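Local atomic coordinates of coat protein (Pseudomonas phage PP7, PDB entry 2QUD), a protein that assembles as dimers into the icosahedral T=3 phage capsid, packages the viral RNA by binding its packaging signals and represses translation of the replicase. Residues K54-A66 with Y78-A90. Residues are numbered along the deposited sequence; the frame is centred on the assembly and turned at random. Where two conformers were deposited one is given.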
# COMPACT_ATOMS: atom_id res chain seq x y z
N LYS A 54 17.33 -7.39 14.76
CA LYS A 54 18.15 -6.66 13.79
C LYS A 54 18.43 -7.54 12.55
O LYS A 54 19.53 -7.50 11.99
CB LYS A 54 19.45 -6.14 14.42
CG LYS A 54 19.20 -5.26 15.66
CD LYS A 54 20.47 -4.99 16.45
CE LYS A 54 20.32 -3.74 17.33
NZ LYS A 54 18.96 -3.62 17.97
N THR A 55 17.42 -8.30 12.15
CA THR A 55 17.48 -9.12 10.94
C THR A 55 16.55 -8.63 9.83
O THR A 55 16.60 -9.16 8.72
CB THR A 55 17.09 -10.56 11.24
OG1 THR A 55 15.76 -10.60 11.78
CG2 THR A 55 18.08 -11.20 12.20
N ALA A 56 15.69 -7.66 10.13
CA ALA A 56 14.72 -7.16 9.16
C ALA A 56 14.37 -5.74 9.53
O ALA A 56 14.64 -5.25 10.62
CB ALA A 56 13.49 -8.00 9.15
N TYR A 57 13.77 -5.08 8.57
CA TYR A 57 13.21 -3.74 8.74
C TYR A 57 11.72 -3.78 8.43
O TYR A 57 11.28 -4.60 7.63
CB TYR A 57 13.88 -2.75 7.78
CG TYR A 57 15.36 -2.61 7.98
CD1 TYR A 57 15.88 -1.62 8.80
CD2 TYR A 57 16.25 -3.50 7.40
CE1 TYR A 57 17.25 -1.52 9.01
CE2 TYR A 57 17.62 -3.40 7.60
CZ TYR A 57 18.11 -2.40 8.41
OH TYR A 57 19.47 -2.30 8.61
N ARG A 58 10.97 -2.90 9.09
CA ARG A 58 9.54 -2.81 8.93
C ARG A 58 9.26 -1.37 8.51
O ARG A 58 9.61 -0.41 9.24
CB ARG A 58 8.78 -3.16 10.20
CG ARG A 58 8.89 -4.64 10.58
CD ARG A 58 8.07 -5.55 9.67
NE ARG A 58 6.65 -5.53 10.01
CZ ARG A 58 6.06 -6.34 10.88
NH1 ARG A 58 4.75 -6.22 11.08
NH2 ARG A 58 6.74 -7.25 11.58
N VAL A 59 8.72 -1.21 7.30
CA VAL A 59 8.23 0.08 6.79
C VAL A 59 6.74 0.14 6.98
O VAL A 59 6.02 -0.79 6.58
CB VAL A 59 8.52 0.24 5.28
CG1 VAL A 59 7.84 1.49 4.74
CG2 VAL A 59 10.00 0.26 4.99
N ASN A 60 6.25 1.19 7.63
CA ASN A 60 4.82 1.41 7.74
C ASN A 60 4.48 2.73 7.09
O ASN A 60 5.15 3.73 7.35
CB ASN A 60 4.37 1.39 9.19
CG ASN A 60 4.40 0.01 9.78
OD1 ASN A 60 5.40 -0.41 10.36
ND2 ASN A 60 3.33 -0.75 9.60
N LEU A 61 3.49 2.72 6.20
CA LEU A 61 2.97 3.93 5.61
C LEU A 61 1.48 3.92 5.85
O LEU A 61 0.84 2.92 5.64
CB LEU A 61 3.19 3.94 4.10
CG LEU A 61 4.64 3.80 3.56
CD1 LEU A 61 4.69 3.77 1.99
CD2 LEU A 61 5.50 4.93 4.16
N LYS A 62 0.91 5.05 6.27
CA LYS A 62 -0.55 5.15 6.56
C LYS A 62 -1.06 6.42 5.90
O LYS A 62 -0.72 7.52 6.31
CB LYS A 62 -0.82 5.21 8.07
CG LYS A 62 -2.28 5.29 8.52
CD LYS A 62 -2.35 5.21 10.06
CE LYS A 62 -3.74 5.03 10.60
NZ LYS A 62 -3.69 4.90 12.08
N LEU A 63 -1.86 6.24 4.86
CA LEU A 63 -2.54 7.34 4.18
C LEU A 63 -3.95 7.48 4.77
O LEU A 63 -4.77 6.56 4.66
CB LEU A 63 -2.62 7.08 2.69
CG LEU A 63 -3.06 8.24 1.81
CD1 LEU A 63 -2.04 9.42 1.81
CD2 LEU A 63 -3.35 7.78 0.39
N ASP A 64 -4.19 8.64 5.40
CA ASP A 64 -5.46 8.97 6.04
C ASP A 64 -6.14 10.02 5.17
O ASP A 64 -5.59 11.12 4.99
CB ASP A 64 -5.25 9.53 7.45
CG ASP A 64 -4.81 8.48 8.46
OD1 ASP A 64 -5.29 7.34 8.41
OD2 ASP A 64 -4.01 8.86 9.36
N GLN A 65 -7.32 9.68 4.65
CA GLN A 65 -8.11 10.62 3.85
C GLN A 65 -9.44 10.90 4.58
O GLN A 65 -10.33 10.07 4.60
CB GLN A 65 -8.34 10.09 2.44
CG GLN A 65 -9.03 11.07 1.54
CD GLN A 65 -9.39 10.49 0.21
OE1 GLN A 65 -8.78 10.83 -0.80
NE2 GLN A 65 -10.38 9.58 0.19
N ALA A 66 -9.52 12.06 5.23
CA ALA A 66 -10.73 12.47 5.92
C ALA A 66 -11.68 13.03 4.89
O ALA A 66 -11.27 13.63 3.90
CB ALA A 66 -10.42 13.53 7.00
N TYR A 78 -16.02 11.32 8.04
CA TYR A 78 -15.43 9.98 8.17
C TYR A 78 -14.03 10.04 7.62
O TYR A 78 -13.68 11.00 6.90
CB TYR A 78 -16.25 8.88 7.44
CG TYR A 78 -16.49 9.10 5.96
CD1 TYR A 78 -15.52 8.79 5.02
CD2 TYR A 78 -17.69 9.62 5.50
CE1 TYR A 78 -15.73 9.03 3.66
CE2 TYR A 78 -17.91 9.85 4.14
CZ TYR A 78 -16.92 9.56 3.23
OH TYR A 78 -17.15 9.78 1.88
N THR A 79 -13.24 9.03 7.97
CA THR A 79 -11.86 8.92 7.52
C THR A 79 -11.67 7.52 6.96
O THR A 79 -12.02 6.52 7.58
CB THR A 79 -10.84 9.18 8.64
OG1 THR A 79 -11.11 10.47 9.23
CG2 THR A 79 -9.38 9.15 8.09
N GLN A 80 -11.10 7.48 5.77
CA GLN A 80 -10.69 6.22 5.17
C GLN A 80 -9.18 6.14 5.11
O GLN A 80 -8.49 7.16 5.07
CB GLN A 80 -11.30 6.11 3.80
CG GLN A 80 -12.82 6.08 3.91
CD GLN A 80 -13.49 5.82 2.60
OE1 GLN A 80 -14.16 4.82 2.44
NE2 GLN A 80 -13.34 6.74 1.65
N VAL A 81 -8.67 4.91 5.15
CA VAL A 81 -7.27 4.66 5.41
C VAL A 81 -6.74 3.60 4.44
O VAL A 81 -7.42 2.60 4.18
CB VAL A 81 -7.04 4.15 6.85
CG1 VAL A 81 -5.59 4.12 7.15
CG2 VAL A 81 -7.78 5.05 7.89
N TRP A 82 -5.55 3.81 3.90
CA TRP A 82 -4.80 2.74 3.26
C TRP A 82 -3.41 2.67 3.79
O TRP A 82 -2.61 3.53 3.57
CB TRP A 82 -4.81 2.92 1.76
CG TRP A 82 -4.32 1.78 0.92
CD1 TRP A 82 -3.29 0.93 1.19
CD2 TRP A 82 -4.82 1.39 -0.35
NE1 TRP A 82 -3.13 0.05 0.18
CE2 TRP A 82 -4.05 0.31 -0.79
CE3 TRP A 82 -5.82 1.87 -1.18
CZ2 TRP A 82 -4.28 -0.30 -2.00
CZ3 TRP A 82 -6.05 1.27 -2.33
CH2 TRP A 82 -5.31 0.19 -2.75
N SER A 83 -3.16 1.61 4.54
CA SER A 83 -1.85 1.46 5.15
C SER A 83 -1.07 0.31 4.53
O SER A 83 -1.63 -0.63 3.99
CB SER A 83 -1.97 1.31 6.67
OG SER A 83 -2.72 0.16 6.99
N HIS A 84 0.24 0.45 4.60
CA HIS A 84 1.23 -0.48 4.06
C HIS A 84 2.12 -0.95 5.17
O HIS A 84 2.53 -0.17 6.02
CB HIS A 84 2.09 0.21 2.99
CG HIS A 84 1.29 0.85 1.92
ND1 HIS A 84 1.08 0.27 0.68
CD2 HIS A 84 0.61 2.01 1.91
CE1 HIS A 84 0.31 1.06 -0.04
NE2 HIS A 84 0.00 2.13 0.69
N ASP A 85 2.45 -2.24 5.15
CA ASP A 85 3.37 -2.82 6.12
C ASP A 85 4.31 -3.66 5.26
O ASP A 85 3.90 -4.67 4.69
CB ASP A 85 2.60 -3.66 7.11
CG ASP A 85 3.44 -4.11 8.29
OD1 ASP A 85 2.89 -4.08 9.40
OD2 ASP A 85 4.62 -4.48 8.12
N VAL A 86 5.57 -3.25 5.20
CA VAL A 86 6.55 -3.88 4.31
C VAL A 86 7.67 -4.46 5.20
O VAL A 86 8.27 -3.75 6.02
CB VAL A 86 7.14 -2.90 3.25
CG1 VAL A 86 7.90 -3.66 2.15
CG2 VAL A 86 6.07 -1.95 2.63
N THR A 87 7.96 -5.74 4.99
CA THR A 87 9.00 -6.46 5.71
C THR A 87 10.14 -6.67 4.71
O THR A 87 9.96 -7.37 3.70
CB THR A 87 8.53 -7.81 6.25
OG1 THR A 87 7.51 -7.60 7.23
CG2 THR A 87 9.67 -8.56 6.90
N ILE A 88 11.27 -6.04 5.04
CA ILE A 88 12.47 -6.06 4.22
C ILE A 88 13.58 -6.74 5.02
O ILE A 88 13.90 -6.33 6.13
CB ILE A 88 12.88 -4.64 3.77
CG1 ILE A 88 11.80 -4.05 2.83
CG2 ILE A 88 14.24 -4.66 3.07
CD1 ILE A 88 11.66 -4.76 1.49
N VAL A 89 14.12 -7.81 4.48
CA VAL A 89 15.07 -8.62 5.22
C VAL A 89 16.47 -8.06 5.06
O VAL A 89 16.89 -7.66 3.98
CB VAL A 89 14.94 -10.11 4.81
CG1 VAL A 89 16.01 -10.94 5.48
CG2 VAL A 89 13.51 -10.64 5.17
N ALA A 90 17.23 -8.02 6.17
CA ALA A 90 18.51 -7.31 6.17
C ALA A 90 19.58 -7.96 5.29
O ALA A 90 20.43 -7.27 4.76
CB ALA A 90 19.01 -7.12 7.60
O HOH W 1 1.14 0.10 8.35
O HOH W 2 -12.20 9.43 2.73
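From Ala-56 paired with Val-89 to Ala-66 paired with Thr-79, strands 56-66 and 78-89 run antiparallel (175° between their directions) as a regular beta hairpin, with paired N-H...O=C bonds at each hydrogen-bonded site from Tyr-57/Ile-88 to Gln-65/Gln-80. The alternation of side chains then gives the two faces different chemistry. On the polar face Arg-58 turns about CB-CG and CG-CD (chi2 -74°, chi3 -79°), bringing its guanidinium beside Asp-85 in a two-point salt bridge: NE meets the syn lone pair of OD2 at 3.0 Å, while NH1 reaches OD1 at 3.3 Å almost straight, within the guanidinium plane. Thr-87 lies alongside, its OG1 3.2 Å from CD of Arg-58. The ND2 of Asn-60 comes over the face of the carboxylate to OD1 of Asp-85 in a weak bond, and a water joins the same ND2 to His-84 O. Farther along, the extended Lys-62 chain crosses Val-81, CG against CG1 at 3.8 Å. The face bearing Val-59, Leu-61 and Trp-82 is mostly apolar, apart from His-84 and, toward one end, Gln-65 and Gln-80. There Val-59 meets Val-86 CB to CB at 4.0 Å, and Leu-61 CB rests by CD2 of His-84, whose ND1 bonds Trp-82 of the second subunit. Strand 78-89 continues the sheet into that subunit. Ala-56, Arg-58, Lys-62, Asp-64, Val-81, Ser-83 and Thr-87 all bind RNA and share the polar face, where the bridge to Asp-85 restrains the Arg-58 guanidinium and probably offsets part of its charge.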